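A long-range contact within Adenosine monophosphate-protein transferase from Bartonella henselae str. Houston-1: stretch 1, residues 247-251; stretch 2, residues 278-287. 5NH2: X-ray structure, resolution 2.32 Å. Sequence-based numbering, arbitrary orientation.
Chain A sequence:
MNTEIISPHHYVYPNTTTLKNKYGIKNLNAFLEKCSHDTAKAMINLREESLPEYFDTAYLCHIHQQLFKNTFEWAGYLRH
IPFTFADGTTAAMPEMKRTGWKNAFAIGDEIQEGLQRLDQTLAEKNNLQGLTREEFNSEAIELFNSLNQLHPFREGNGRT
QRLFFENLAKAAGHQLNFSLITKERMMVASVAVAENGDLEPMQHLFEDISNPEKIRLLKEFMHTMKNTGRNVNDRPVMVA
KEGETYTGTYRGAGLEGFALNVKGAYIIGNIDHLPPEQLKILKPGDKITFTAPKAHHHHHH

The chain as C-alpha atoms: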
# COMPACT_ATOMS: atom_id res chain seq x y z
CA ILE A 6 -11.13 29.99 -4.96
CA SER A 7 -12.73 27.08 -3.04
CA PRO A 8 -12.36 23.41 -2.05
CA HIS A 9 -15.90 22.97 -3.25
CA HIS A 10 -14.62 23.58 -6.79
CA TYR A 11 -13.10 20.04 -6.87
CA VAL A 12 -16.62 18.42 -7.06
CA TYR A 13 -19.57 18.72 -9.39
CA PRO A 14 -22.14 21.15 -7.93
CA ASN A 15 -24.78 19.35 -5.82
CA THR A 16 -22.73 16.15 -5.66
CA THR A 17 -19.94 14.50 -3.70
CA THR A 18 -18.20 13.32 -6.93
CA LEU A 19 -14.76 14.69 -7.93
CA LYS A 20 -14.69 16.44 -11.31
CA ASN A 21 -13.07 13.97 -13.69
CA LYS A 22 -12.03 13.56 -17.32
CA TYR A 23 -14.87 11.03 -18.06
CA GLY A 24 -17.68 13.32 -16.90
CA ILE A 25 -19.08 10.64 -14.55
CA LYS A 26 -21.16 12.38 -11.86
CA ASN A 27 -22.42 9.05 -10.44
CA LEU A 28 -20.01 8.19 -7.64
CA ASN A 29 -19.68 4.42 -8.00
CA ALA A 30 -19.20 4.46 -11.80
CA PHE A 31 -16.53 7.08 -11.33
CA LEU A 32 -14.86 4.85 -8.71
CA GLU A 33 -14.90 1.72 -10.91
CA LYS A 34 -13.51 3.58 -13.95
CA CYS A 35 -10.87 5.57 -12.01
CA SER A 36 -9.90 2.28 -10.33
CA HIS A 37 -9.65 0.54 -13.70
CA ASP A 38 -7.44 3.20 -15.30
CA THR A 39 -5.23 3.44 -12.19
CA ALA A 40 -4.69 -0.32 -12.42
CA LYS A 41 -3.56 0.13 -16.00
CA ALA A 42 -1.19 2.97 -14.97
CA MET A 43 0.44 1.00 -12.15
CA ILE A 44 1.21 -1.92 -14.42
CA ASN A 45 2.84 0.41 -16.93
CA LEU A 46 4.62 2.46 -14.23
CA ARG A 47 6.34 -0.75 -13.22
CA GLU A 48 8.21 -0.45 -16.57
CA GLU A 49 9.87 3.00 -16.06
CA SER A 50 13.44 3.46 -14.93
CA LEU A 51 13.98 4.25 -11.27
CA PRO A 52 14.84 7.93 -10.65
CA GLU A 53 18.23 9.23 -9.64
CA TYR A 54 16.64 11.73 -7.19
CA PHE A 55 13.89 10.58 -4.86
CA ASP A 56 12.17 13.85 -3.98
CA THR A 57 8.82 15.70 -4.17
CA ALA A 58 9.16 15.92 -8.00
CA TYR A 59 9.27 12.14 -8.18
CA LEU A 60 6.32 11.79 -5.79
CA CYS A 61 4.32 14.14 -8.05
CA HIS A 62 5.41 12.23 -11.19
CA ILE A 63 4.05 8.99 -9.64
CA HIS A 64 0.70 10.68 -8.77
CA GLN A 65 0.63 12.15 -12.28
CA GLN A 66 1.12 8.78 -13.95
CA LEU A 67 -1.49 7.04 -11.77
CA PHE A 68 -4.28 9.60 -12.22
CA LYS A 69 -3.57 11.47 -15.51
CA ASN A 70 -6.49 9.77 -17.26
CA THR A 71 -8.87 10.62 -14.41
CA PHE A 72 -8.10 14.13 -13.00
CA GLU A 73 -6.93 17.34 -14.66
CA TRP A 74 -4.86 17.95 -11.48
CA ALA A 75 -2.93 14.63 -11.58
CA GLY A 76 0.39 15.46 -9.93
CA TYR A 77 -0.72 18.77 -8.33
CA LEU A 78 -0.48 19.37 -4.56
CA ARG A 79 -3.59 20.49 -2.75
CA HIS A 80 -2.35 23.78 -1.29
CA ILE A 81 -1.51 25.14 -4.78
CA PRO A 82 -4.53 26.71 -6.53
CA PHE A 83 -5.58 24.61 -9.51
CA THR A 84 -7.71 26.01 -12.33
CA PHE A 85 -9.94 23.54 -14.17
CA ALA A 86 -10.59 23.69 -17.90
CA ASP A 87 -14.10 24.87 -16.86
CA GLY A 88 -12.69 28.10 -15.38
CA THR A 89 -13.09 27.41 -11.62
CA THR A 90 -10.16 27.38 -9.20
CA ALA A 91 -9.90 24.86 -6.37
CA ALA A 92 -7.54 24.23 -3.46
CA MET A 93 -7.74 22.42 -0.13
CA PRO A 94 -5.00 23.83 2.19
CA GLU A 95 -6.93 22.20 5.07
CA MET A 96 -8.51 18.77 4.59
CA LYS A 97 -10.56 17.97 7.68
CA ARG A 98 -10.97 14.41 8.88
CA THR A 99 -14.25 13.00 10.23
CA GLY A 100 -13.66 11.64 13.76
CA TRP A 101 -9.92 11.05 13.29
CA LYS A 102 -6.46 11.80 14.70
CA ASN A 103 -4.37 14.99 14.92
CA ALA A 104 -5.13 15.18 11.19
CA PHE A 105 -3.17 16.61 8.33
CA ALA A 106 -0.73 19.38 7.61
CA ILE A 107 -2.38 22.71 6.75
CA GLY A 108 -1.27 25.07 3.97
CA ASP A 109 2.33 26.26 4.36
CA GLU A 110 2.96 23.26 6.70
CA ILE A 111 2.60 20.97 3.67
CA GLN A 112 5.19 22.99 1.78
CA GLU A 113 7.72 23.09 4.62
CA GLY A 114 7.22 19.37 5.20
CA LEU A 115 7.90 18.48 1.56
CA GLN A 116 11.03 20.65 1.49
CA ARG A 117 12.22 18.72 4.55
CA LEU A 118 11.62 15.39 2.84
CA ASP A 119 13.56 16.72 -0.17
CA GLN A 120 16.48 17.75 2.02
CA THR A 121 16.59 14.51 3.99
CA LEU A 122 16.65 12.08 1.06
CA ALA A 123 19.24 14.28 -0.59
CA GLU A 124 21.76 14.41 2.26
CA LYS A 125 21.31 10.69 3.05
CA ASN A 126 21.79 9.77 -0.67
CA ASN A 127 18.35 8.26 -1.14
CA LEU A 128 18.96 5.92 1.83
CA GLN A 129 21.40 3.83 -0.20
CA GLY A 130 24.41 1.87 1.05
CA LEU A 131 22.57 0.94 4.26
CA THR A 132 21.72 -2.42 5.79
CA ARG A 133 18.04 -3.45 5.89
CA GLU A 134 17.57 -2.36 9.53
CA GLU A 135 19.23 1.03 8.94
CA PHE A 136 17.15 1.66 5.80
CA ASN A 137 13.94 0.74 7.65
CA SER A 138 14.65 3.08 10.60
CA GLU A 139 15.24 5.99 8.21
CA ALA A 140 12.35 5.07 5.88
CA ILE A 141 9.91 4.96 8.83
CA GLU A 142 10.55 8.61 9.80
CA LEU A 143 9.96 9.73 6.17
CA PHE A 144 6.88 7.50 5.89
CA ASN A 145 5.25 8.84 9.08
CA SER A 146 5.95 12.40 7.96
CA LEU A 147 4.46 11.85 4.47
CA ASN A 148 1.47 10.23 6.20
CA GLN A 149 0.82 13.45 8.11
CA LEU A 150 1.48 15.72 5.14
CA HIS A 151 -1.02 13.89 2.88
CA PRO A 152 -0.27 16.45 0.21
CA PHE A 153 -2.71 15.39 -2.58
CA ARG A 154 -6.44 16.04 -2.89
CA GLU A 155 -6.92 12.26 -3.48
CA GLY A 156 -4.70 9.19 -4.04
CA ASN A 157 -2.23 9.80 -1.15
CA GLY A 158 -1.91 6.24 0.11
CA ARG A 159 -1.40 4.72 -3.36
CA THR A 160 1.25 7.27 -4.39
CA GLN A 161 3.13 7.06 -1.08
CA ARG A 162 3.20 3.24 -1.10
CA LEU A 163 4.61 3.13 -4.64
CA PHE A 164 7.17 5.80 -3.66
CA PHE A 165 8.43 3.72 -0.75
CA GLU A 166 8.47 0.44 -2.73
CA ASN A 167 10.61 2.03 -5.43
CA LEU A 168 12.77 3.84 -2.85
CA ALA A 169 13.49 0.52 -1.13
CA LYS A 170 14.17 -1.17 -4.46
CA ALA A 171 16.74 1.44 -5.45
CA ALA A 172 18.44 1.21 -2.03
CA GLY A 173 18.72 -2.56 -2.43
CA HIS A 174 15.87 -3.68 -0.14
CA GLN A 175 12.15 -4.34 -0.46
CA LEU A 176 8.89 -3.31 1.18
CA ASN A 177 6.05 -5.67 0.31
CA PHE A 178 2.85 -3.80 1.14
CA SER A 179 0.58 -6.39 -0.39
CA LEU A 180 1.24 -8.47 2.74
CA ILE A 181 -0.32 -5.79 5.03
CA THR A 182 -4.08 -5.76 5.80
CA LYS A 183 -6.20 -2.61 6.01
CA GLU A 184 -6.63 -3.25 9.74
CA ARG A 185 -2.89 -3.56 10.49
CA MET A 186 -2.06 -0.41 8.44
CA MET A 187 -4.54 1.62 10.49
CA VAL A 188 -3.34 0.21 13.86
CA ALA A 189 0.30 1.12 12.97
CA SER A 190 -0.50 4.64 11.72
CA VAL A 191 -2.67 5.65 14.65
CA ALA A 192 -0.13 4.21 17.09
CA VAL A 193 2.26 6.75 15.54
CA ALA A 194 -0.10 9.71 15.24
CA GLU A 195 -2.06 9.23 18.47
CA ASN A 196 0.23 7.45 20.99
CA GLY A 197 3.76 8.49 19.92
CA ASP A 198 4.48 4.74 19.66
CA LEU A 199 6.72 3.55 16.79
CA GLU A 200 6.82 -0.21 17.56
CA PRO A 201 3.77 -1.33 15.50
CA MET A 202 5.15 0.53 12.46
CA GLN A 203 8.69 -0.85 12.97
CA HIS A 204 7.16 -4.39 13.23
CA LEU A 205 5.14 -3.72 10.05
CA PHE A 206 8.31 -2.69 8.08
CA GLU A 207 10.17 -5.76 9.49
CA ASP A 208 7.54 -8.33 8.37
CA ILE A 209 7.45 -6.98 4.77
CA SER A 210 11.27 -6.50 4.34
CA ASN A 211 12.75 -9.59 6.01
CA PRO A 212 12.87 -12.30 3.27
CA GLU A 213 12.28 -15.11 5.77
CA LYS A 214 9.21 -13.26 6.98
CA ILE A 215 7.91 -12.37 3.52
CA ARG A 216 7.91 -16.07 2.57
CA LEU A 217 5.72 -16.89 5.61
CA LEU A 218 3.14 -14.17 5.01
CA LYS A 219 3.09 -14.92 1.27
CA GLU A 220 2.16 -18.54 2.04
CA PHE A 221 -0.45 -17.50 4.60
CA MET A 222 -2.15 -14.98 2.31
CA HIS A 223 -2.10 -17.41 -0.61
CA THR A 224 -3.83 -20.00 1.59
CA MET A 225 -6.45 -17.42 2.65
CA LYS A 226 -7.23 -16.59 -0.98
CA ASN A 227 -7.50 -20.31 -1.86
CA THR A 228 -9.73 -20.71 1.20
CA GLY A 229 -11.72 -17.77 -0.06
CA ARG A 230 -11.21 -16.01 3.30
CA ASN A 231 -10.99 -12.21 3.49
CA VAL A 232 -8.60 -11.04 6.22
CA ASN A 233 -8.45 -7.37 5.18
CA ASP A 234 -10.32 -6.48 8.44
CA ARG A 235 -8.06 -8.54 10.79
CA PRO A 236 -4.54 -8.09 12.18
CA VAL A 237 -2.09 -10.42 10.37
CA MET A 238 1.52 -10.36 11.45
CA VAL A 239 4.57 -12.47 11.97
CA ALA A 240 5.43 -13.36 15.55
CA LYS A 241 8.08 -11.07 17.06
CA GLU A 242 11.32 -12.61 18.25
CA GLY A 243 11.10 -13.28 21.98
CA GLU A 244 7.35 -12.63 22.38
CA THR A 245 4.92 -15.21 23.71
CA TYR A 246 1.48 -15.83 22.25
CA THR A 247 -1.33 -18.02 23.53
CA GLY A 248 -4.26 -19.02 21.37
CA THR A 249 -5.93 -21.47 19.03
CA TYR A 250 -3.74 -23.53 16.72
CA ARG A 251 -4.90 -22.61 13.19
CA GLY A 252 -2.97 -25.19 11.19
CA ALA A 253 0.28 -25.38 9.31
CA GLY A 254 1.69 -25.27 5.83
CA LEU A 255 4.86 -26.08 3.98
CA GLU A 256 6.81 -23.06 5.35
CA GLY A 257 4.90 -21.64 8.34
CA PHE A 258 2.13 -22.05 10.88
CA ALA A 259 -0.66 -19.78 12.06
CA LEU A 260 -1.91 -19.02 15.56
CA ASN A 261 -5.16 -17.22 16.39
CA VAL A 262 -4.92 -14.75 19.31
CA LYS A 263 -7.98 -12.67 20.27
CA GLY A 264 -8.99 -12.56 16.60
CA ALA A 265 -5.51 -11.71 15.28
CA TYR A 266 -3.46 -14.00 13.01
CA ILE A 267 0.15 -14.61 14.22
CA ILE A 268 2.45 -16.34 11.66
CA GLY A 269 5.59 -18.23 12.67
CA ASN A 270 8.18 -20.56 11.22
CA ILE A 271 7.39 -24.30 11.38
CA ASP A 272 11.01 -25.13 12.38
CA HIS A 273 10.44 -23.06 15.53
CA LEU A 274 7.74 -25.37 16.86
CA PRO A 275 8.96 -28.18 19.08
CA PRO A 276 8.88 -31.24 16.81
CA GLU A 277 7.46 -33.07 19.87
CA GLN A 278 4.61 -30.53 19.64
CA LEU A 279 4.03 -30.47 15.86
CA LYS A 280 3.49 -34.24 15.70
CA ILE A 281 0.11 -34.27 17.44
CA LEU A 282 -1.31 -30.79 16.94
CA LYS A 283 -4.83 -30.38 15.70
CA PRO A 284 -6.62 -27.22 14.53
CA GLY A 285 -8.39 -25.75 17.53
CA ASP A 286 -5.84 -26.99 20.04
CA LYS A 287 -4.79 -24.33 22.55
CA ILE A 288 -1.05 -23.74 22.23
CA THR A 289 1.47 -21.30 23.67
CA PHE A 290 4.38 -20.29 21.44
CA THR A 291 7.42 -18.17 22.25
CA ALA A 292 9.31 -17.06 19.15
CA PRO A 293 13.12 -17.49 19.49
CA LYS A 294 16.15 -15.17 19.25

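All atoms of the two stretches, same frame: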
# COMPACT_ATOMS: atom_id res chain seq x y z
N THR A 247 -0.53 -16.88 23.11
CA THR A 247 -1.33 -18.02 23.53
C THR A 247 -2.69 -17.96 22.85
O THR A 247 -3.43 -17.00 23.04
CB THR A 247 -1.50 -18.07 25.05
OG1 THR A 247 -0.22 -17.94 25.67
CG2 THR A 247 -2.10 -19.41 25.44
N GLY A 248 -3.01 -19.00 22.10
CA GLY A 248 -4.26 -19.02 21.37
C GLY A 248 -4.48 -20.34 20.65
O GLY A 248 -3.88 -21.36 20.96
N THR A 249 -5.38 -20.28 19.67
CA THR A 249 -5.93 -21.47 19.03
C THR A 249 -5.07 -21.84 17.83
O THR A 249 -4.89 -21.04 16.91
CB THR A 249 -7.37 -21.18 18.60
OG1 THR A 249 -8.22 -21.30 19.74
CG2 THR A 249 -7.82 -22.12 17.49
N TYR A 250 -4.53 -23.06 17.84
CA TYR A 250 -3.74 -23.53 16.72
C TYR A 250 -4.58 -23.56 15.45
O TYR A 250 -5.62 -24.22 15.40
CB TYR A 250 -3.20 -24.92 17.03
CG TYR A 250 -2.23 -25.39 16.00
CD1 TYR A 250 -1.08 -24.66 15.71
CD2 TYR A 250 -2.46 -26.54 15.28
CE1 TYR A 250 -0.18 -25.09 14.75
CE2 TYR A 250 -1.57 -26.97 14.32
CZ TYR A 250 -0.44 -26.25 14.07
OH TYR A 250 0.41 -26.69 13.10
N ARG A 251 -4.13 -22.84 14.41
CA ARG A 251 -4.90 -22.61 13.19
C ARG A 251 -4.50 -23.54 12.05
O ARG A 251 -5.16 -23.55 11.01
CB ARG A 251 -4.74 -21.13 12.78
CG ARG A 251 -5.25 -20.70 11.39
CD ARG A 251 -6.73 -20.34 11.39
NE ARG A 251 -7.28 -20.30 10.03
CZ ARG A 251 -8.58 -20.24 9.75
NH1 ARG A 251 -9.47 -20.22 10.73
NH2 ARG A 251 -8.99 -20.21 8.48
N GLN A 278 5.93 -31.15 19.74
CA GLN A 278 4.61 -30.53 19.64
C GLN A 278 3.96 -30.81 18.29
O GLN A 278 2.84 -31.34 18.23
CB GLN A 278 4.70 -29.02 19.90
CG GLN A 278 4.76 -28.63 21.37
CD GLN A 278 4.45 -27.15 21.58
OE1 GLN A 278 4.23 -26.41 20.62
NE2 GLN A 278 4.43 -26.72 22.83
N LEU A 279 4.62 -30.41 17.20
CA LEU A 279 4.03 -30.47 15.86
C LEU A 279 3.34 -31.79 15.60
O LEU A 279 2.24 -31.82 15.02
CB LEU A 279 5.12 -30.24 14.81
CG LEU A 279 4.88 -29.49 13.50
CD1 LEU A 279 6.08 -29.73 12.59
CD2 LEU A 279 3.57 -29.85 12.81
N LYS A 280 3.95 -32.90 16.04
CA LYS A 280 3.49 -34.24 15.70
C LYS A 280 1.99 -34.38 15.91
O LYS A 280 1.23 -34.55 14.95
CB LYS A 280 4.28 -35.28 16.49
N ILE A 281 1.54 -34.30 17.16
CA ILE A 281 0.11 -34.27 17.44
C ILE A 281 -0.23 -32.82 17.76
O ILE A 281 -0.05 -32.37 18.89
CB ILE A 281 -0.28 -35.20 18.59
CG1 ILE A 281 0.05 -36.66 18.24
CG2 ILE A 281 -1.77 -35.05 18.95
CD1 ILE A 281 -0.35 -37.68 19.32
N LEU A 282 -0.74 -32.11 16.76
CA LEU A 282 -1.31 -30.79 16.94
C LEU A 282 -2.50 -30.68 16.01
O LEU A 282 -2.34 -30.80 14.80
CB LEU A 282 -0.28 -29.70 16.65
CG LEU A 282 0.26 -29.03 17.91
CD1 LEU A 282 1.17 -27.84 17.58
CD2 LEU A 282 -0.91 -28.62 18.80
N LYS A 283 -3.67 -30.42 16.56
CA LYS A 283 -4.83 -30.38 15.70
C LYS A 283 -5.41 -28.97 15.68
O LYS A 283 -5.30 -28.24 16.67
CB LYS A 283 -5.91 -31.37 16.16
N PRO A 284 -5.99 -28.54 14.56
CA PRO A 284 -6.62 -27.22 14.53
C PRO A 284 -7.64 -27.07 15.66
O PRO A 284 -8.46 -27.96 15.90
CB PRO A 284 -7.29 -27.18 13.15
CG PRO A 284 -6.42 -28.05 12.31
CD PRO A 284 -5.95 -29.16 13.23
N GLY A 285 -7.56 -25.96 16.38
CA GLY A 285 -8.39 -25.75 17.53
C GLY A 285 -7.68 -26.01 18.84
O GLY A 285 -8.11 -25.49 19.88
N ASP A 286 -6.60 -26.77 18.82
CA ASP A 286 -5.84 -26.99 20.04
C ASP A 286 -5.35 -25.65 20.58
O ASP A 286 -5.08 -24.71 19.83
CB ASP A 286 -4.68 -27.94 19.77
CG ASP A 286 -5.13 -29.41 19.55
OD1 ASP A 286 -6.20 -29.68 18.95
OD2 ASP A 286 -4.38 -30.31 20.00
N LYS A 287 -5.26 -25.55 21.90
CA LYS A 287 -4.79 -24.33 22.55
C LYS A 287 -3.28 -24.46 22.77
O LYS A 287 -2.84 -25.27 23.60
CB LYS A 287 -5.52 -24.11 23.87
CG LYS A 287 -7.04 -24.01 23.77

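Stretch 1, residues 247-251, is a segment of a longer β-strand; stretch 2, residues 278-287, leaves the end of a helix, runs through a loop and a type II turn, and joins that strand as an antiparallel neighbour at Lys287. Together they bury 394 Å² of surface, both sides summed, and Tyr250 supplies the largest share, giving both its backbone and its ring to the contact.

Gln278 begins stretch 2 out of reach of the strand. Leu279 follows on the same helix; its CA-to-CB bond points sideways, but the end of the side chain comes nearer, and CD2 lies 4.5 Å from OH of Tyr250, a loose contact at the tip of the ring. Lys280, modelled only to CB, and Ile281 make no contact with stretch 1.

Leu282 is the main apolar partner. Its CA-to-CB bond points toward the strand, and the side chain covers one face of the Tyr250 ring: CD1 sits 4.1 Å from the ring centroid and only 8° off the ring normal, so a methyl group rests almost directly above the π cloud in a CH-π contact. The packing continues toward the rim of the ring, where CB of Leu282 is 3.8 Å from CE2 of Tyr250. The t rotamer of Tyr250 (chi1 -172°) carries the ring to this position beneath the leucine.

At Lys283 the CA-to-CB bond turns away, and it is the backbone that meets the tyrosine: the carbonyl O of Lys283 lies 3.6 Å from CD2 of Tyr250, at the ring edge and near its plane, where the C-H bonds carry slight positive charge. The same oxygen accepts a hydrogen bond from N of Asp286 (2.9 Å), closing the type II turn from Lys283 to Asp286.

Pro284 and Gly285 form the middle of this turn. CA of Pro284 approaches O of Tyr250 at 3.3 Å in a CA-H...O contact, and N of Gly285 donates a nearly linear hydrogen bond of 2.8 Å to that same oxygen, so one carbonyl meets the turn at two successive residues, the hydrogen bond being the stronger contact. Gly285 has phi/psi of 101/-21, where a CB would jam against the carbonyl O of the preceding residue; these angles by themselves call for glycine. Its bare CA packs 3.7 Å from CG2 of Thr249.

Asp286 contributes its backbone carbonyl. Its O accepts a short, nearly straight hydrogen bond from N of Tyr250 (2.6 Å), so that both polar backbone groups of Tyr250 are satisfied by the turn. CA of Thr249 adds a CA-H...O contact to the same acceptor, O of Asp286, at 3.4 Å.

Lys287 completes the register as the antiparallel, non-hydrogen-bonded partner of Thr249, with their CA atoms 4.7 Å apart and their side chains on the same face of the sheet. CA of Lys287 lies 3.5 Å from O of Gly248 in a further CA-H...O contact, as is common beside a non-hydrogen-bonded pair of an antiparallel sheet.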